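HmuY protein (Prevotella intermedia, PDB 6R2H) probably binds heme as a hemophore-like member of the HmuY family, serving heme acquisition by this bacterium. Local coordinates at residues A[85-99]-A[153-167]. Sequence-based numbering, arbitrary orientation.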
loop_
_atom_site.group_PDB
_atom_site.type_symbol
_atom_site.label_atom_id
_atom_site.label_comp_id
_atom_site.label_asym_id
_atom_site.label_seq_id
_atom_site.Cartn_x
_atom_site.Cartn_y
_atom_site.Cartn_z
ATOM N N VAL A 85 -1.161 -4.710 11.448
ATOM C CA VAL A 85 -2.266 -3.801 11.170
ATOM C C VAL A 85 -3.574 -4.425 11.662
ATOM O O VAL A 85 -3.776 -5.637 11.544
ATOM C CB VAL A 85 -2.355 -3.444 9.670
ATOM C CG1 VAL A 85 -3.541 -2.544 9.348
ATOM C CG2 VAL A 85 -1.063 -2.829 9.162
ATOM N N LEU A 86 -4.444 -3.571 12.218
ATOM C CA LEU A 86 -5.802 -3.939 12.560
ATOM C C LEU A 86 -6.720 -2.824 12.083
ATOM O O LEU A 86 -6.551 -1.681 12.495
ATOM C CB LEU A 86 -5.922 -4.104 14.081
ATOM C CG LEU A 86 -7.366 -4.224 14.580
ATOM C CD1 LEU A 86 -7.948 -5.604 14.272
ATOM C CD2 LEU A 86 -7.455 -3.916 16.070
ATOM N N MET A 87 -7.683 -3.171 11.225
ATOM C CA MET A 87 -8.741 -2.255 10.847
ATOM C C MET A 87 -9.755 -2.208 11.991
ATOM O O MET A 87 -10.473 -3.174 12.214
ATOM C CB MET A 87 -9.415 -2.728 9.556
ATOM C CG MET A 87 -10.437 -1.750 9.019
ATOM S SD MET A 87 -11.263 -2.278 7.490
ATOM C CE MET A 87 -11.989 -3.840 7.991
ATOM N N THR A 88 -9.779 -1.106 12.752
ATOM C CA THR A 88 -10.651 -1.021 13.920
ATOM C C THR A 88 -12.074 -0.710 13.462
ATOM O O THR A 88 -12.306 -0.509 12.264
ATOM C CB THR A 88 -10.201 0.060 14.914
ATOM O OG1 THR A 88 -10.660 1.312 14.403
ATOM C CG2 THR A 88 -8.704 0.096 15.143
ATOM N N GLY A 89 -13.001 -0.638 14.431
ATOM C CA GLY A 89 -14.380 -0.246 14.173
ATOM C C GLY A 89 -14.610 1.259 14.342
ATOM O O GLY A 89 -15.700 1.757 14.060
ATOM N N GLU A 90 -13.592 1.984 14.832
ATOM C CA GLU A 90 -13.681 3.424 15.022
ATOM C C GLU A 90 -13.588 4.124 13.667
ATOM O O GLU A 90 -12.800 3.725 12.815
ATOM C CB GLU A 90 -12.562 3.884 15.959
ATOM C CG GLU A 90 -12.651 5.337 16.368
ATOM C CD GLU A 90 -13.951 5.653 17.078
ATOM O OE1 GLU A 90 -14.100 5.216 18.243
ATOM O OE2 GLU A 90 -14.812 6.315 16.449
ATOM N N THR A 91 -14.363 5.202 13.496
ATOM C CA THR A 91 -14.329 5.966 12.260
ATOM C C THR A 91 -13.961 7.423 12.535
ATOM O O THR A 91 -13.727 8.185 11.595
ATOM C CB THR A 91 -15.628 5.830 11.448
ATOM O OG1 THR A 91 -16.747 5.969 12.319
ATOM C CG2 THR A 91 -15.767 4.526 10.693
ATOM N N ASP A 92 -13.884 7.795 13.819
ATOM C CA ASP A 92 -13.530 9.151 14.194
ATOM C C ASP A 92 -12.124 9.135 14.788
ATOM O O ASP A 92 -11.904 8.577 15.862
ATOM C CB ASP A 92 -14.587 9.729 15.141
ATOM C CG ASP A 92 -14.423 11.194 15.510
ATOM O OD1 ASP A 92 -13.301 11.736 15.369
ATOM O OD2 ASP A 92 -15.427 11.782 15.961
ATOM N N LEU A 93 -11.175 9.765 14.091
ATOM C CA LEU A 93 -9.791 9.751 14.538
ATOM C C LEU A 93 -9.625 10.577 15.818
ATOM O O LEU A 93 -8.649 10.401 16.550
ATOM C CB LEU A 93 -8.901 10.274 13.405
ATOM C CG LEU A 93 -7.398 10.284 13.681
ATOM C CD1 LEU A 93 -6.878 8.895 14.015
ATOM C CD2 LEU A 93 -6.647 10.838 12.480
ATOM N N ASN A 94 -10.587 11.458 16.106
ATOM C CA ASN A 94 -10.478 12.284 17.297
ATOM C C ASN A 94 -10.960 11.519 18.520
ATOM O O ASN A 94 -10.757 11.970 19.645
ATOM C CB ASN A 94 -11.255 13.589 17.178
ATOM C CG ASN A 94 -10.608 14.534 16.201
ATOM O OD1 ASN A 94 -11.259 14.967 15.256
ATOM N ND2 ASN A 94 -9.337 14.831 16.417
ATOM N N LYS A 95 -11.607 10.374 18.295
ATOM C CA LYS A 95 -12.175 9.634 19.405
ATOM C C LYS A 95 -11.257 8.475 19.792
ATOM O O LYS A 95 -11.707 7.548 20.464
ATOM C CB LYS A 95 -13.599 9.180 19.079
ATOM C CG LYS A 95 -14.708 10.166 19.429
ATOM C CD LYS A 95 -16.127 9.611 19.261
ATOM C CE LYS A 95 -16.520 8.569 20.296
ATOM N NZ LYS A 95 -17.943 8.154 20.183
ATOM N N ILE A 96 -9.979 8.524 19.372
ATOM C CA ILE A 96 -9.059 7.435 19.688
ATOM C C ILE A 96 -7.616 7.936 19.737
ATOM O O ILE A 96 -7.186 8.671 18.846
ATOM C CB ILE A 96 -9.246 6.258 18.706
ATOM C CG1 ILE A 96 -8.356 5.072 19.088
ATOM C CG2 ILE A 96 -9.052 6.701 17.256
ATOM C CD1 ILE A 96 -8.824 3.748 18.533
ATOM N N ASN A 97 -6.863 7.497 20.761
ATOM C CA ASN A 97 -5.526 8.021 21.013
ATOM C C ASN A 97 -4.547 6.935 21.442
ATOM O O ASN A 97 -3.396 7.229 21.739
ATOM C CB ASN A 97 -5.533 9.135 22.061
ATOM C CG ASN A 97 -5.843 10.485 21.458
ATOM O OD1 ASN A 97 -4.977 11.106 20.833
ATOM N ND2 ASN A 97 -7.078 10.934 21.636
ATOM N N ALA A 98 -5.024 5.691 21.487
ATOM C CA ALA A 98 -4.158 4.547 21.712
ATOM C C ALA A 98 -4.674 3.383 20.871
ATOM O O ALA A 98 -5.840 3.372 20.471
ATOM C CB ALA A 98 -4.137 4.210 23.182
ATOM N N LEU A 99 -3.791 2.409 20.617
ATOM C CA LEU A 99 -4.124 1.199 19.888
ATOM C C LEU A 99 -4.964 0.284 20.775
ATOM O O LEU A 99 -4.621 0.057 21.934
ATOM C CB LEU A 99 -2.815 0.511 19.501
ATOM C CG LEU A 99 -2.212 0.933 18.167
ATOM C CD1 LEU A 99 -1.851 2.403 18.176
ATOM C CD2 LEU A 99 -0.990 0.094 17.871
ATOM N N GLY A 153 -13.793 4.248 5.842
ATOM C CA GLY A 153 -13.665 5.314 6.817
ATOM C C GLY A 153 -12.980 4.878 8.107
ATOM O O GLY A 153 -12.737 5.712 8.973
ATOM N N ASN A 154 -12.669 3.582 8.227
ATOM C CA ASN A 154 -12.241 3.018 9.494
ATOM C C ASN A 154 -10.837 3.489 9.825
ATOM O O ASN A 154 -10.004 3.614 8.931
ATOM C CB ASN A 154 -12.181 1.494 9.442
ATOM C CG ASN A 154 -13.482 0.873 8.982
ATOM O OD1 ASN A 154 -14.084 1.280 7.985
ATOM N ND2 ASN A 154 -13.950 -0.102 9.741
ATOM N N VAL A 155 -10.588 3.717 11.117
ATOM C CA VAL A 155 -9.239 3.996 11.577
ATOM C C VAL A 155 -8.472 2.678 11.588
ATOM O O VAL A 155 -8.959 1.692 12.127
ATOM C CB VAL A 155 -9.219 4.689 12.957
ATOM C CG1 VAL A 155 -7.796 4.884 13.455
ATOM C CG2 VAL A 155 -9.956 6.023 12.941
ATOM N N PHE A 156 -7.291 2.676 10.963
ATOM C CA PHE A 156 -6.392 1.537 10.999
ATOM C C PHE A 156 -5.373 1.755 12.116
ATOM O O PHE A 156 -4.783 2.828 12.214
ATOM C CB PHE A 156 -5.678 1.374 9.651
ATOM C CG PHE A 156 -6.573 0.919 8.532
ATOM C CD1 PHE A 156 -7.397 1.815 7.872
ATOM C CD2 PHE A 156 -6.600 -0.416 8.155
ATOM C CE1 PHE A 156 -8.230 1.383 6.850
ATOM C CE2 PHE A 156 -7.438 -0.850 7.141
ATOM C CZ PHE A 156 -8.246 0.052 6.488
ATOM N N ALA A 157 -5.156 0.719 12.933
ATOM C CA ALA A 157 -4.132 0.716 13.966
ATOM C C ALA A 157 -2.916 -0.054 13.464
ATOM O O ALA A 157 -3.075 -1.127 12.892
ATOM C CB ALA A 157 -4.690 0.083 15.217
ATOM N N VAL A 158 -1.714 0.512 13.674
ATOM C CA VAL A 158 -0.448 -0.062 13.220
ATOM C C VAL A 158 0.568 -0.063 14.370
ATOM O O VAL A 158 0.872 1.002 14.914
ATOM C CB VAL A 158 0.129 0.682 11.995
ATOM C CG1 VAL A 158 1.084 -0.194 11.205
ATOM C CG2 VAL A 158 -0.958 1.205 11.077
ATOM N N LYS A 159 1.078 -1.264 14.707
ATOM C CA LYS A 159 2.136 -1.503 15.680
ATOM C C LYS A 159 3.414 -1.848 14.917
ATOM O O LYS A 159 3.393 -2.742 14.069
ATOM C CB LYS A 159 1.907 -2.838 16.403
ATOM C CG LYS A 159 0.959 -2.915 17.593
ATOM C CD LYS A 159 0.467 -4.355 17.767
ATOM C CE LYS A 159 -0.048 -4.735 19.142
ATOM N NZ LYS A 159 1.043 -5.271 20.000
ATOM N N PHE A 160 4.527 -1.184 15.258
ATOM C CA PHE A 160 5.805 -1.487 14.626
ATOM C C PHE A 160 6.741 -2.168 15.626
ATOM O O PHE A 160 6.725 -1.858 16.816
ATOM C CB PHE A 160 6.437 -0.225 14.035
ATOM C CG PHE A 160 5.586 0.489 13.014
ATOM C CD1 PHE A 160 5.507 0.037 11.702
ATOM C CD2 PHE A 160 4.854 1.618 13.372
ATOM C CE1 PHE A 160 4.698 0.698 10.789
ATOM C CE2 PHE A 160 4.053 2.278 12.454
ATOM C CZ PHE A 160 3.989 1.825 11.156
ATOM N N LYS A 161 7.574 -3.080 15.104
ATOM C CA LYS A 161 8.565 -3.842 15.853
ATOM C C LYS A 161 9.459 -2.917 16.685
ATOM O O LYS A 161 9.984 -3.327 17.721
ATOM C CB LYS A 161 9.419 -4.681 14.890
ATOM C CG LYS A 161 10.357 -5.695 15.540
ATOM C CD LYS A 161 11.570 -6.043 14.702
ATOM C CE LYS A 161 12.638 -4.956 14.695
ATOM N NZ LYS A 161 13.716 -5.219 13.705
ATOM N N ASN A 162 9.640 -1.678 16.212
ATOM C CA ASN A 162 10.522 -0.724 16.857
ATOM C C ASN A 162 9.802 -0.044 18.020
ATOM O O ASN A 162 10.422 0.721 18.756
ATOM C CB ASN A 162 11.057 0.308 15.861
ATOM C CG ASN A 162 9.986 1.250 15.350
ATOM O OD1 ASN A 162 8.904 1.342 15.922
ATOM N ND2 ASN A 162 10.280 1.984 14.292
ATOM N N GLY A 163 8.494 -0.286 18.161
ATOM C CA GLY A 163 7.770 0.215 19.316
ATOM C C GLY A 163 6.991 1.496 19.031
ATOM O O GLY A 163 6.274 2.000 19.889
ATOM N N ASN A 164 7.123 2.046 17.826
ATOM C CA ASN A 164 6.253 3.144 17.435
ATOM C C ASN A 164 4.917 2.567 16.978
ATOM O O ASN A 164 4.780 1.360 16.761
ATOM C CB ASN A 164 6.845 3.995 16.310
ATOM C CG ASN A 164 8.166 4.625 16.681
ATOM O OD1 ASN A 164 8.388 4.955 17.849
ATOM N ND2 ASN A 164 9.029 4.798 15.694
ATOM N N ALA A 165 3.929 3.452 16.844
ATOM C CA ALA A 165 2.596 3.031 16.471
ATOM C C ALA A 165 1.909 4.183 15.743
ATOM O O ALA A 165 2.378 5.326 15.809
ATOM C CB ALA A 165 1.845 2.607 17.713
ATOM N N ALA A 166 0.810 3.872 15.040
ATOM C CA ALA A 166 0.049 4.920 14.376
ATOM C C ALA A 166 -1.432 4.568 14.253
ATOM O O ALA A 166 -1.818 3.400 14.214
ATOM C CB ALA A 166 0.656 5.207 13.025
ATOM N N LEU A 167 -2.251 5.617 14.162
ATOM C CA LEU A 167 -3.677 5.490 13.914
ATOM C C LEU A 167 -4.002 6.315 12.672
ATOM O O LEU A 167 -3.786 7.529 12.654
ATOM C CB LEU A 167 -4.428 6.026 15.137
ATOM C CG LEU A 167 -4.180 5.315 16.470
ATOM C CD1 LEU A 167 -4.665 6.197 17.607
ATOM C CD2 LEU A 167 -4.891 3.966 16.507
#
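The ring of Phe-156 takes Met-87 over one face and Val-85 at its edge. Met-87 CG sits 4.0 Å from the centroid of the Phe-156 ring in a CH-pi contact, while SD, one bond further along a side chain extended through chi2 (-180°), makes an oblique Met-aromatic contact with the same ring. Val-85 CG1 approaches the rim, 3.9 Å from Phe-156 CD2, and beyond the contact the ring of Phe-170 meets that of Phe-156 nearly at right angles. The amide of Asn-154 is the other flat group: ND2 donates to Thr-88 O at 3.0 Å, and the acceptor lies in the amide plane and the donor in the carbonyl plane.

Val-85, Met-87 and Phe-156 share one face of two neighbouring central strands, 83-87 and 155-160, in the large antiparallel sheet of the HmuY fold. Leu-86 and Ala-157 form its hydrogen-bonded pair here, Ala-157 N to Leu-86 O being nearly straight (171°). Where strand 85-87 ends, pairing passes to the loop: Val-155 O is gripped by both Thr-88 N and Thr-88 OG1, the hydroxyl at 2.9 Å. That same OG1 accepts from Glu-90 N in an ST turn, and Val-155 N reaches Glu-90 O at 2.8 Å.

On the sheet face bearing Ala-157, the chain folds back as an apolar lid. Leu-99 spreads its two methyls, CD1 lying 3.7 Å from Ala-165 CB and CD2 3.6 Å from Lys-159 CG. Ile-96 CG1 touches Leu-167 CD1, and Leu-93, with CG anti to the backbone N (chi1 -178°), brings CD1 to 3.9 Å from Leu-167 CB.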